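Local coordinates for protein dicer Related Helicase (PDB 6M6S) that probably works as an ATP-hydrolysing RNA helicase of the RIG-I-like receptor subfamily and, through this C-terminal domain, binds 5'-triphosphorylated double-stranded RNA, at residues 84-89 / 148-153; 52-57 / 61-66; 134-137 / 141-144; 66-69 / 74-77. All coordinates share one frame; numbering follows the deposited sequence. Where two conformers were deposited one is given.

Contact 1. Residues 84-89 / 148-153; sequences GTYLPQ and VLDLDS. With nucleotides of chain D.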
loop_
_atom_site.group_PDB
_atom_site.type_symbol
_atom_site.label_atom_id
_atom_site.label_comp_id
_atom_site.label_asym_id
_atom_site.label_seq_id
_atom_site.Cartn_x
_atom_site.Cartn_y
_atom_site.Cartn_z
ATOM N N GLY B 84 29.852 -3.650 8.118
ATOM C CA GLY B 84 30.611 -2.639 8.833
ATOM C C GLY B 84 30.230 -1.189 8.568
ATOM O O GLY B 84 30.882 -0.286 9.063
ATOM N N THR B 85 29.193 -0.958 7.771
ATOM C CA THR B 85 28.771 0.398 7.381
ATOM C C THR B 85 27.368 0.674 7.886
ATOM O O THR B 85 26.443 -0.129 7.680
ATOM C CB THR B 85 28.768 0.554 5.811
ATOM O OG1 THR B 85 30.092 0.332 5.286
ATOM C CG2 THR B 85 28.271 1.936 5.365
ATOM N N TYR B 86 27.142 1.834 8.495
ATOM C CA TYR B 86 25.797 2.211 8.896
ATOM C C TYR B 86 24.949 2.714 7.735
ATOM O O TYR B 86 25.390 3.568 6.970
ATOM C CB TYR B 86 25.818 3.318 9.982
ATOM C CG TYR B 86 26.490 2.887 11.270
ATOM C CD1 TYR B 86 26.100 1.705 11.922
ATOM C CD2 TYR B 86 27.530 3.635 11.833
ATOM C CE1 TYR B 86 26.728 1.271 13.092
ATOM C CE2 TYR B 86 28.173 3.202 13.018
ATOM C CZ TYR B 86 27.737 2.026 13.643
ATOM O OH TYR B 86 28.354 1.570 14.807
ATOM N N LEU B 87 23.738 2.183 7.594
ATOM C CA LEU B 87 22.809 2.516 6.507
ATOM C C LEU B 87 21.405 2.595 7.031
ATOM O O LEU B 87 20.981 1.743 7.817
ATOM C CB LEU B 87 22.842 1.402 5.443
ATOM C CG LEU B 87 24.167 1.102 4.746
ATOM C CD1 LEU B 87 24.010 -0.140 3.808
ATOM C CD2 LEU B 87 24.606 2.309 3.892
ATOM N N PRO B 88 20.609 3.564 6.550
ATOM C CA PRO B 88 19.186 3.634 6.911
ATOM C C PRO B 88 18.379 2.654 6.065
ATOM O O PRO B 88 18.674 2.433 4.887
ATOM C CB PRO B 88 18.773 5.055 6.542
ATOM C CG PRO B 88 20.046 5.782 6.192
ATOM C CD PRO B 88 21.130 4.779 5.858
ATOM N N GLN B 89 17.401 2.024 6.706
ATOM C CA GLN B 89 16.357 1.279 5.988
ATOM C C GLN B 89 15.033 1.969 6.182
ATOM O O GLN B 89 14.413 1.932 7.272
ATOM C CB GLN B 89 16.296 -0.118 6.567
ATOM C CG GLN B 89 15.367 -1.066 5.726
ATOM C CD GLN B 89 15.134 -2.332 6.503
ATOM O OE1 GLN B 89 14.345 -2.358 7.472
ATOM N NE2 GLN B 89 15.860 -3.387 6.134
ATOM N N VAL B 148 25.223 7.072 18.835
ATOM C CA VAL B 148 24.040 6.305 19.145
ATOM C C VAL B 148 24.157 4.963 18.453
ATOM O O VAL B 148 23.930 3.915 19.094
ATOM C CB VAL B 148 22.728 7.038 18.778
ATOM C CG1 VAL B 148 21.497 6.113 18.907
ATOM C CG2 VAL B 148 22.478 8.236 19.673
ATOM N N LEU B 149 24.504 4.980 17.175
ATOM C CA LEU B 149 24.671 3.715 16.430
ATOM C C LEU B 149 25.783 2.833 17.007
ATOM O O LEU B 149 25.602 1.608 17.149
ATOM C CB LEU B 149 24.943 3.995 14.959
ATOM C CG LEU B 149 23.675 4.560 14.357
ATOM C CD1 LEU B 149 23.973 5.325 13.069
ATOM C CD2 LEU B 149 22.696 3.388 14.043
ATOM N N ASP B 150 26.932 3.425 17.348
ATOM C CA ASP B 150 28.019 2.633 17.848
ATOM C C ASP B 150 27.649 1.963 19.184
ATOM O O ASP B 150 28.051 0.811 19.429
ATOM C CB ASP B 150 29.221 3.534 18.134
ATOM C CG ASP B 150 29.963 3.971 16.883
ATOM O OD1 ASP B 150 29.850 3.382 15.790
ATOM O OD2 ASP B 150 30.769 4.910 17.020
ATOM N N LEU B 151 26.916 2.663 20.045
ATOM C CA LEU B 151 26.518 2.105 21.333
ATOM C C LEU B 151 25.541 0.950 21.115
ATOM O O LEU B 151 25.619 -0.078 21.825
ATOM C CB LEU B 151 25.755 3.118 22.149
ATOM C CG LEU B 151 26.621 4.074 22.915
ATOM C CD1 LEU B 151 25.796 5.264 23.342
ATOM C CD2 LEU B 151 27.084 3.284 24.129
ATOM N N ASP B 152 24.605 1.134 20.198
ATOM C CA ASP B 152 23.656 0.062 19.942
ATOM C C ASP B 152 24.404 -1.125 19.305
ATOM O O ASP B 152 24.070 -2.288 19.612
ATOM C CB ASP B 152 22.484 0.492 19.040
ATOM C CG ASP B 152 21.425 1.308 19.780
ATOM O OD1 ASP B 152 21.491 1.378 21.016
ATOM O OD2 ASP B 152 20.508 1.865 19.114
ATOM N N SER B 153 25.399 -0.848 18.443
ATOM C CA SER B 153 26.208 -1.907 17.828
ATOM C C SER B 153 27.008 -2.676 18.875
ATOM O O SER B 153 27.166 -3.905 18.794
ATOM C CB SER B 153 27.184 -1.348 16.797
ATOM O OG SER B 153 27.877 -2.419 16.159
ATOM P P G D 2 9.904 -4.859 9.237
ATOM O OP1 G D 2 8.881 -3.903 8.701
ATOM O OP2 G D 2 9.359 -6.104 9.876
ATOM O "O5'" G D 2 10.795 -5.227 7.965
ATOM C "C5'" G D 2 11.527 -4.209 7.295
ATOM C "C4'" G D 2 12.369 -4.808 6.204
ATOM O "O4'" G D 2 13.407 -5.617 6.779
ATOM C "C3'" G D 2 11.662 -5.755 5.238
ATOM O "O3'" G D 2 11.009 -5.038 4.222
ATOM C "C2'" G D 2 12.829 -6.550 4.675
ATOM O "O2'" G D 2 13.515 -5.749 3.719
ATOM C "C1'" G D 2 13.726 -6.677 5.904
ATOM N N9 G D 2 13.511 -7.926 6.652
ATOM C C8 G D 2 12.786 -8.084 7.835
ATOM N N7 G D 2 12.818 -9.324 8.284
ATOM C C5 G D 2 13.627 -9.993 7.356
ATOM C C6 G D 2 14.042 -11.351 7.286
ATOM O O6 G D 2 13.782 -12.250 8.069
ATOM N N1 G D 2 14.839 -11.616 6.175
ATOM C C2 G D 2 15.220 -10.678 5.238
ATOM N N2 G D 2 16.018 -11.096 4.230
ATOM N N3 G D 2 14.839 -9.406 5.296
ATOM C C4 G D 2 14.058 -9.147 6.363
#
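Y86 and L149 bring strand 85-89 and helix 148-153 together, their CA atoms 7.8 Å apart; the segment axes come within 10.6 Å, at 109° between their N-to-C directions. Every cross-segment contact runs through the tyrosine. L149 CB sits over the centre of its ring, 3.7 Å from the centroid and only 11° off the normal, a CH-pi contact, while L149 CD1 reaches back along the same side chain to Y86 CG at 3.9 Å. At the far end of the ring the hydroxyl donates a short hydrogen bond, Y86 OH to D150 OD1 at 2.5 Å, which the oxygen accepts on its anti lone pair. OD1 lies in the plane of the ring, at its edge, with the carboxylate turned 47° against it. The second carboxylate oxygen, D150 OD2, forms a salt bridge with K146, so one carboxylate fixes the phenol and holds a lysine. S153 adds its CB, 3.7 Å from Y86 OH, while its own hydroxyl is hydrogen-bonded to Q62 and K81. Farther along the strand, Q89 lies against the sugar of G2 of chain D. The contact seats the long C-terminal helix 140-167 on an outermost strand of this RIG-I-type domain's sheet, beside strand 75-82; Y86 also packs on L64 of strand 61-69, whereas T85 and L87 meet F129 and M132 of helix 126-132.

Contact 2. Residues 52-57 / 61-66; sequences KVSKYL and NQPLSD. With nucleotides of chain C.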
loop_
_atom_site.group_PDB
_atom_site.type_symbol
_atom_site.label_atom_id
_atom_site.label_comp_id
_atom_site.label_asym_id
_atom_site.label_seq_id
_atom_site.Cartn_x
_atom_site.Cartn_y
_atom_site.Cartn_z
ATOM N N LYS B 52 16.886 -2.182 23.200
ATOM C CA LYS B 52 16.476 -3.574 23.157
ATOM C C LYS B 52 17.129 -4.193 21.924
ATOM O O LYS B 52 16.905 -3.734 20.817
ATOM C CB LYS B 52 14.965 -3.672 23.074
ATOM C CG LYS B 52 14.449 -5.090 23.168
ATOM C CD LYS B 52 14.417 -5.563 24.611
ATOM C CE LYS B 52 13.354 -4.813 25.408
ATOM N NZ LYS B 52 13.257 -5.285 26.813
ATOM N N VAL B 53 17.963 -5.207 22.119
ATOM C CA VAL B 53 18.780 -5.721 21.013
ATOM C C VAL B 53 17.877 -6.600 20.162
ATOM O O VAL B 53 16.977 -7.252 20.679
ATOM C CB VAL B 53 20.002 -6.510 21.581
ATOM C CG1 VAL B 53 20.746 -7.283 20.509
ATOM C CG2 VAL B 53 20.962 -5.597 22.336
ATOM N N SER B 54 18.088 -6.575 18.854
ATOM C CA SER B 54 17.296 -7.346 17.919
ATOM C C SER B 54 17.396 -8.807 18.267
ATOM O O SER B 54 18.396 -9.256 18.835
ATOM C CB SER B 54 17.851 -7.155 16.498
ATOM O OG SER B 54 17.062 -7.856 15.546
ATOM N N LYS B 55 16.361 -9.554 17.922
ATOM C CA LYS B 55 16.391 -10.995 18.096
ATOM C C LYS B 55 17.213 -11.630 16.962
ATOM O O LYS B 55 17.751 -12.732 17.096
ATOM C CB LYS B 55 14.952 -11.523 18.137
ATOM C CG LYS B 55 14.193 -11.009 19.376
ATOM C CD LYS B 55 12.792 -11.597 19.479
ATOM C CE LYS B 55 11.950 -11.207 18.268
ATOM N NZ LYS B 55 11.702 -9.721 18.143
ATOM N N TYR B 56 17.315 -10.903 15.847
ATOM C CA TYR B 56 18.193 -11.329 14.768
ATOM C C TYR B 56 19.614 -10.865 15.075
ATOM O O TYR B 56 19.898 -9.669 14.997
ATOM C CB TYR B 56 17.688 -10.815 13.417
ATOM C CG TYR B 56 18.642 -11.058 12.278
ATOM C CD1 TYR B 56 19.287 -12.284 12.128
ATOM C CD2 TYR B 56 18.893 -10.050 11.343
ATOM C CE1 TYR B 56 20.182 -12.515 11.074
ATOM C CE2 TYR B 56 19.782 -10.276 10.295
ATOM C CZ TYR B 56 20.411 -11.480 10.162
ATOM O OH TYR B 56 21.276 -11.637 9.113
ATOM N N LEU B 57 20.491 -11.810 15.425
ATOM C CA LEU B 57 21.883 -11.478 15.752
ATOM C C LEU B 57 22.839 -11.947 14.679
ATOM O O LEU B 57 22.899 -13.132 14.400
ATOM C CB LEU B 57 22.303 -12.141 17.052
ATOM C CG LEU B 57 21.496 -11.748 18.291
ATOM C CD1 LEU B 57 21.975 -12.594 19.388
ATOM C CD2 LEU B 57 21.654 -10.266 18.655
ATOM N N ASN B 61 24.985 -8.002 9.447
ATOM C CA ASN B 61 23.729 -7.389 9.137
ATOM C C ASN B 61 23.019 -7.199 10.459
ATOM O O ASN B 61 22.317 -8.093 10.903
ATOM C CB ASN B 61 22.911 -8.301 8.191
ATOM C CG ASN B 61 21.635 -7.667 7.754
ATOM O OD1 ASN B 61 20.924 -7.067 8.549
ATOM N ND2 ASN B 61 21.343 -7.769 6.475
ATOM N N GLN B 62 23.283 -6.083 11.136
ATOM C CA GLN B 62 22.720 -5.850 12.477
ATOM C C GLN B 62 21.625 -4.814 12.421
ATOM O O GLN B 62 21.906 -3.681 12.070
ATOM C CB GLN B 62 23.828 -5.308 13.416
ATOM C CG GLN B 62 25.140 -6.042 13.314
ATOM C CD GLN B 62 26.166 -5.551 14.324
ATOM O OE1 GLN B 62 26.057 -4.432 14.853
ATOM N NE2 GLN B 62 27.135 -6.404 14.631
ATOM N N PRO B 63 20.356 -5.175 12.733
ATOM C CA PRO B 63 19.339 -4.133 12.883
ATOM C C PRO B 63 19.646 -3.325 14.151
ATOM O O PRO B 63 19.782 -3.928 15.207
ATOM C CB PRO B 63 18.039 -4.936 13.085
ATOM C CG PRO B 63 18.411 -6.400 12.587
ATOM C CD PRO B 63 19.825 -6.509 13.087
ATOM N N LEU B 64 19.778 -1.996 14.051
ATOM C CA LEU B 64 20.185 -1.215 15.237
ATOM C C LEU B 64 19.153 -0.110 15.599
ATOM O O LEU B 64 17.960 -0.413 15.774
ATOM C CB LEU B 64 21.581 -0.651 15.039
ATOM C CG LEU B 64 22.722 -1.656 14.813
ATOM C CD1 LEU B 64 24.033 -0.907 14.429
ATOM C CD2 LEU B 64 22.952 -2.496 16.108
ATOM N N SER B 65 19.571 1.161 15.647
ATOM C CA SER B 65 18.727 2.246 16.186
ATOM C C SER B 65 17.501 2.552 15.334
ATOM O O SER B 65 17.523 2.355 14.120
ATOM C CB SER B 65 19.571 3.520 16.279
ATOM O OG SER B 65 20.850 3.201 16.805
ATOM N N ASP B 66 16.437 3.043 15.942
ATOM C CA ASP B 66 15.291 3.495 15.138
ATOM C C ASP B 66 15.691 4.764 14.400
ATOM O O ASP B 66 16.566 5.514 14.872
ATOM C CB ASP B 66 14.095 3.794 16.048
ATOM C CG ASP B 66 13.313 2.543 16.382
ATOM O OD1 ASP B 66 13.125 1.713 15.455
ATOM O OD2 ASP B 66 12.925 2.378 17.553
ATOM P P C C 12 22.228 -16.511 4.766
ATOM O OP1 C C 12 23.618 -16.632 4.240
ATOM O OP2 C C 12 21.897 -17.230 6.014
ATOM O "O5'" C C 12 21.860 -14.969 4.915
ATOM C "C5'" C C 12 22.257 -14.029 3.935
ATOM C "C4'" C C 12 21.762 -12.645 4.258
ATOM O "O4'" C C 12 20.334 -12.654 4.422
ATOM C "C3'" C C 12 22.249 -12.024 5.547
ATOM O "O3'" C C 12 23.578 -11.555 5.461
ATOM C "C2'" C C 12 21.249 -10.908 5.745
ATOM O "O2'" C C 12 21.573 -9.817 4.895
ATOM C "C1'" C C 12 19.954 -11.565 5.243
ATOM N N1 C C 12 19.144 -12.059 6.378
ATOM C C2 C C 12 18.290 -11.154 6.994
ATOM O O2 C C 12 18.209 -10.004 6.516
ATOM N N3 C C 12 17.546 -11.573 8.048
ATOM C C4 C C 12 17.693 -12.812 8.510
ATOM N N4 C C 12 16.954 -13.165 9.559
ATOM C C5 C C 12 18.576 -13.753 7.911
ATOM C C6 C C 12 19.284 -13.329 6.859
HETATM O O HOH W 1 20.243 -4.894 17.724
#
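Y56 packs against P63 and N61, and its ring is also pressed against cytidine 12 of chain C. From CB, with CG anti to the backbone N (chi1 172°), the ring runs out across P63. CG and CD1 lie beneath the exocyclic amine of the base, N4 sitting over the ring centre. On the other flank Y56 CD2 meets P63 CG at 3.9 Å, and the next atom, CE2, touches both the backbone O of N61 and N3 of the cytosine, each at 3.4 Å. CZ lies under C4 of the base, and Y56 OH ends beside C2' of its ribose, 3.4 Å away. N61 touches the same sugar, with a weak, bent hydrogen bond from ND2 to O2' (2.6 Å, 127°). Behind the ring, S54 OG accepts from Y56 N in an ST turn and also bonds a modified residue of the bound RNA, in another chain, while a water links S54 N to P63 O. With the tyrosine ring cut back to an alanine, the cytosine would probably lose the cover on its face and P63 one of its partners. A side chain laid over a base of the bound duplex is consistent with the end-recognition surface of RIG-I-like C-terminal domains.

Contact 3. Residues 134-137 / 141-144; sequences NALS and ENIE
The contact between L136 and N142 is a local one, formed where the loop after helix 126-132 folds back on the first turns of the long helix 140-167, about 19 Å, nearest atom, from the bound RNA. It is held by van der Waals contact, with no hydrogen bond between the two segments. L136 and N142 cross at about a right angle, and the methyl CD2 of the leucine rests on the carboxamide carbon, L136 CD2 to N142 CG being 3.8 Å. L136 O lies against the start of the helix, 3.5 Å from N142 CB, without a hydrogen bond to it. Residues 134-137 form a type I beta turn, closed by S137 N to N134 O. I143 reaches the carbonyl of L136 as well, its CD1 3.5 Å from L136 O. N142 has its CG anti to the carbonyl carbon (chi1 -84°), and from there ND2 hydrogen-bonds to D138 OD1, in the link between turn and helix. If this asparagine were shortened to an alanine, D138 would probably be left without this partner and L136 CD2 would face a gap. The side chain of W42 packs against A135, L136 and N142 from a separate loop.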
loop_
_atom_site.group_PDB
_atom_site.type_symbol
_atom_site.label_atom_id
_atom_site.label_comp_id
_atom_site.label_asym_id
_atom_site.label_seq_id
_atom_site.Cartn_x
_atom_site.Cartn_y
_atom_site.Cartn_z
ATOM N N ASN B 134 32.119 7.062 5.548
ATOM C CA ASN B 134 32.331 8.051 6.581
ATOM C C ASN B 134 31.289 9.149 6.564
ATOM O O ASN B 134 31.576 10.287 6.952
ATOM C CB ASN B 134 33.724 8.644 6.432
ATOM C CG ASN B 134 34.820 7.593 6.486
ATOM O OD1 ASN B 134 35.634 7.485 5.575
ATOM N ND2 ASN B 134 34.825 6.793 7.540
ATOM N N ALA B 135 30.074 8.776 6.167
ATOM C CA ALA B 135 28.985 9.703 5.994
ATOM C C ALA B 135 28.558 10.341 7.304
ATOM O O ALA B 135 27.884 11.388 7.264
ATOM C CB ALA B 135 27.784 8.989 5.339
ATOM N N LEU B 136 28.895 9.716 8.440
ATOM C CA LEU B 136 28.484 10.248 9.753
ATOM C C LEU B 136 29.647 10.883 10.503
ATOM O O LEU B 136 29.514 11.235 11.679
ATOM C CB LEU B 136 27.805 9.183 10.633
ATOM C CG LEU B 136 26.391 8.831 10.120
ATOM C CD1 LEU B 136 25.836 7.774 11.032
ATOM C CD2 LEU B 136 25.450 10.007 10.183
ATOM N N SER B 137 30.801 11.023 9.867
ATOM C CA SER B 137 32.004 11.405 10.611
ATOM C C SER B 137 32.433 12.865 10.471
ATOM O O SER B 137 33.543 13.211 10.913
ATOM C CB SER B 137 33.155 10.483 10.210
ATOM O OG SER B 137 32.816 9.130 10.514
ATOM N N GLU B 141 26.623 17.264 14.456
ATOM C CA GLU B 141 25.325 16.580 14.480
ATOM C C GLU B 141 25.396 15.162 13.973
ATOM O O GLU B 141 24.701 14.276 14.541
ATOM C CB GLU B 141 24.250 17.393 13.776
ATOM C CG GLU B 141 24.490 17.700 12.348
ATOM C CD GLU B 141 25.289 18.967 12.161
ATOM O OE1 GLU B 141 26.082 19.335 13.064
ATOM O OE2 GLU B 141 25.139 19.589 11.081
ATOM N N ASN B 142 26.229 14.919 12.969
ATOM C CA ASN B 142 26.319 13.559 12.460
ATOM C C ASN B 142 27.075 12.650 13.440
ATOM O O ASN B 142 26.731 11.453 13.572
ATOM C CB ASN B 142 26.961 13.527 11.077
ATOM C CG ASN B 142 25.949 13.790 9.966
ATOM O OD1 ASN B 142 24.756 13.813 10.199
ATOM N ND2 ASN B 142 26.447 13.976 8.754
ATOM N N ILE B 143 28.098 13.185 14.117
ATOM C CA ILE B 143 28.844 12.407 15.114
ATOM C C ILE B 143 27.928 11.932 16.236
ATOM O O ILE B 143 28.050 10.781 16.724
ATOM C CB ILE B 143 30.081 13.173 15.678
ATOM C CG1 ILE B 143 31.126 13.171 14.606
ATOM C CG2 ILE B 143 30.645 12.444 16.843
ATOM C CD1 ILE B 143 31.636 11.812 14.402
ATOM N N GLU B 144 26.972 12.779 16.608
ATOM C CA GLU B 144 26.055 12.409 17.665
ATOM C C GLU B 144 25.203 11.218 17.209
ATOM O O GLU B 144 24.946 10.343 18.041
ATOM C CB GLU B 144 25.138 13.541 18.020
ATOM C CG GLU B 144 25.905 14.713 18.629
ATOM C CD GLU B 144 24.969 15.714 19.243
ATOM O OE1 GLU B 144 23.943 16.049 18.596
ATOM O OE2 GLU B 144 25.257 16.160 20.376
#

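Contact 4. Residues 66-69 / 74-77; sequences DIKC and LDVG. With ZN (zinc ion), chain F.
K68 reaches across to D75 with its chain bent at chi2 (-67°), which brings NZ to D75 OD2 at 2.8 Å in a salt bridge that uses the anti lone pair of that oxygen. The other oxygen turns back onto its own strand: D75 OD1 accepts from G77 N at 3.0 Å, from above the carboxylate plane, completing an Asx turn. D66 sets its carboxylate almost perpendicular to that of D75 (87°), with D66 OD1 only 3.5 Å from D75 OD2. I67 points to the opposite face of the sheet from K68 and D75, where it meets P88 and L90. Its CG1, placed between the backbone N and the carbonyl carbon (chi1 49°), lies 3.2 Å from G77 C; the same CG1 packs more loosely on V76 CG2. The hairpin of strands 61-69 and 75-82 is joined here by V76 N to I67 O and by C69 N to L74 O, the latter 2.8 Å. C69 CB leans on V76 CG1, and its SG binds the zinc ion at 2.3 Å, with C14, C17 and C72 as the other ligands. The lysine probably offsets the like charges of D66 and D75, while the zinc ties the end of this hairpin to the segment holding C14 and C17.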
loop_
_atom_site.group_PDB
_atom_site.type_symbol
_atom_site.label_atom_id
_atom_site.label_comp_id
_atom_site.label_asym_id
_atom_site.label_seq_id
_atom_site.Cartn_x
_atom_site.Cartn_y
_atom_site.Cartn_z
ATOM N N ASP B 66 16.437 3.043 15.942
ATOM C CA ASP B 66 15.291 3.495 15.138
ATOM C C ASP B 66 15.691 4.764 14.400
ATOM O O ASP B 66 16.566 5.514 14.872
ATOM C CB ASP B 66 14.095 3.794 16.048
ATOM C CG ASP B 66 13.313 2.543 16.382
ATOM O OD1 ASP B 66 13.125 1.713 15.455
ATOM O OD2 ASP B 66 12.925 2.378 17.553
ATOM N N ILE B 67 15.084 5.038 13.233
ATOM C CA ILE B 67 15.241 6.332 12.537
ATOM C C ILE B 67 13.902 7.049 12.452
ATOM O O ILE B 67 12.836 6.389 12.237
ATOM C CB ILE B 67 15.836 6.200 11.145
ATOM C CG1 ILE B 67 15.123 5.104 10.305
ATOM C CG2 ILE B 67 17.396 5.953 11.287
ATOM C CD1 ILE B 67 15.607 5.115 8.817
ATOM N N LYS B 68 13.915 8.372 12.701
ATOM C CA LYS B 68 12.659 9.151 12.696
ATOM C C LYS B 68 12.795 10.271 11.718
ATOM O O LYS B 68 13.888 10.772 11.498
ATOM C CB LYS B 68 12.422 9.827 14.087
ATOM C CG LYS B 68 12.718 8.956 15.290
ATOM C CD LYS B 68 11.739 7.814 15.382
ATOM C CE LYS B 68 12.003 6.960 16.656
ATOM N NZ LYS B 68 10.973 5.830 16.924
ATOM N N CYS B 69 11.673 10.686 11.119
ATOM C CA CYS B 69 11.647 11.831 10.224
ATOM C C CYS B 69 12.223 13.025 10.974
ATOM O O CYS B 69 11.805 13.301 12.091
ATOM C CB CYS B 69 10.201 12.127 9.764
ATOM S SG CYS B 69 10.081 13.640 8.802
ATOM N N LEU B 74 8.046 11.174 13.012
ATOM C CA LEU B 74 7.410 9.873 12.877
ATOM C C LEU B 74 8.486 8.828 12.668
ATOM O O LEU B 74 9.504 9.091 11.973
ATOM C CB LEU B 74 6.476 9.868 11.653
ATOM C CG LEU B 74 5.444 8.722 11.860
ATOM C CD1 LEU B 74 4.151 8.979 11.283
ATOM C CD2 LEU B 74 5.925 7.649 11.063
ATOM N N ASP B 75 8.310 7.660 13.278
ATOM C CA ASP B 75 9.232 6.576 12.956
ATOM C C ASP B 75 9.147 6.167 11.489
ATOM O O ASP B 75 8.059 5.853 10.958
ATOM C CB ASP B 75 8.937 5.360 13.805
ATOM C CG ASP B 75 10.042 4.334 13.664
ATOM O OD1 ASP B 75 10.027 3.602 12.621
ATOM O OD2 ASP B 75 10.937 4.269 14.560
ATOM N N VAL B 76 10.293 6.112 10.822
ATOM C CA VAL B 76 10.296 5.818 9.369
ATOM C C VAL B 76 11.126 4.588 9.009
ATOM O O VAL B 76 11.388 4.360 7.821
ATOM C CB VAL B 76 10.686 7.013 8.486
ATOM C CG1 VAL B 76 9.677 8.167 8.602
ATOM C CG2 VAL B 76 12.120 7.513 8.800
ATOM N N GLY B 77 11.540 3.789 9.998
ATOM C CA GLY B 77 12.394 2.648 9.680
ATOM C C GLY B 77 13.445 2.398 10.763
ATOM O O GLY B 77 13.257 2.707 11.970
HETATM ZN ZN ZN F . 7.772 13.591 8.533
#

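Contacts 4, 2 and 1 all reach one antiparallel sheet. Contacts 2 and 4 share D66 and strand 61-69, their centres about 15 Å apart, and contact 1 joins the outermost strand of that sheet, 85-90, to helix 140-167. Contacts 1 and 2 lie closest, about 9 Å between centres, and touch through D152 with S65. Contact 3 uses the same helix nearer its start, about 11 Å from contact 1 between centres, and falls within the chain between the two segments of contact 1. Along the chain, contact 4 begins where contact 2 ends and closes before contact 1 opens; the helix thus packs on the same sheet that carries RNA-contacting residues and the zinc ligand C69.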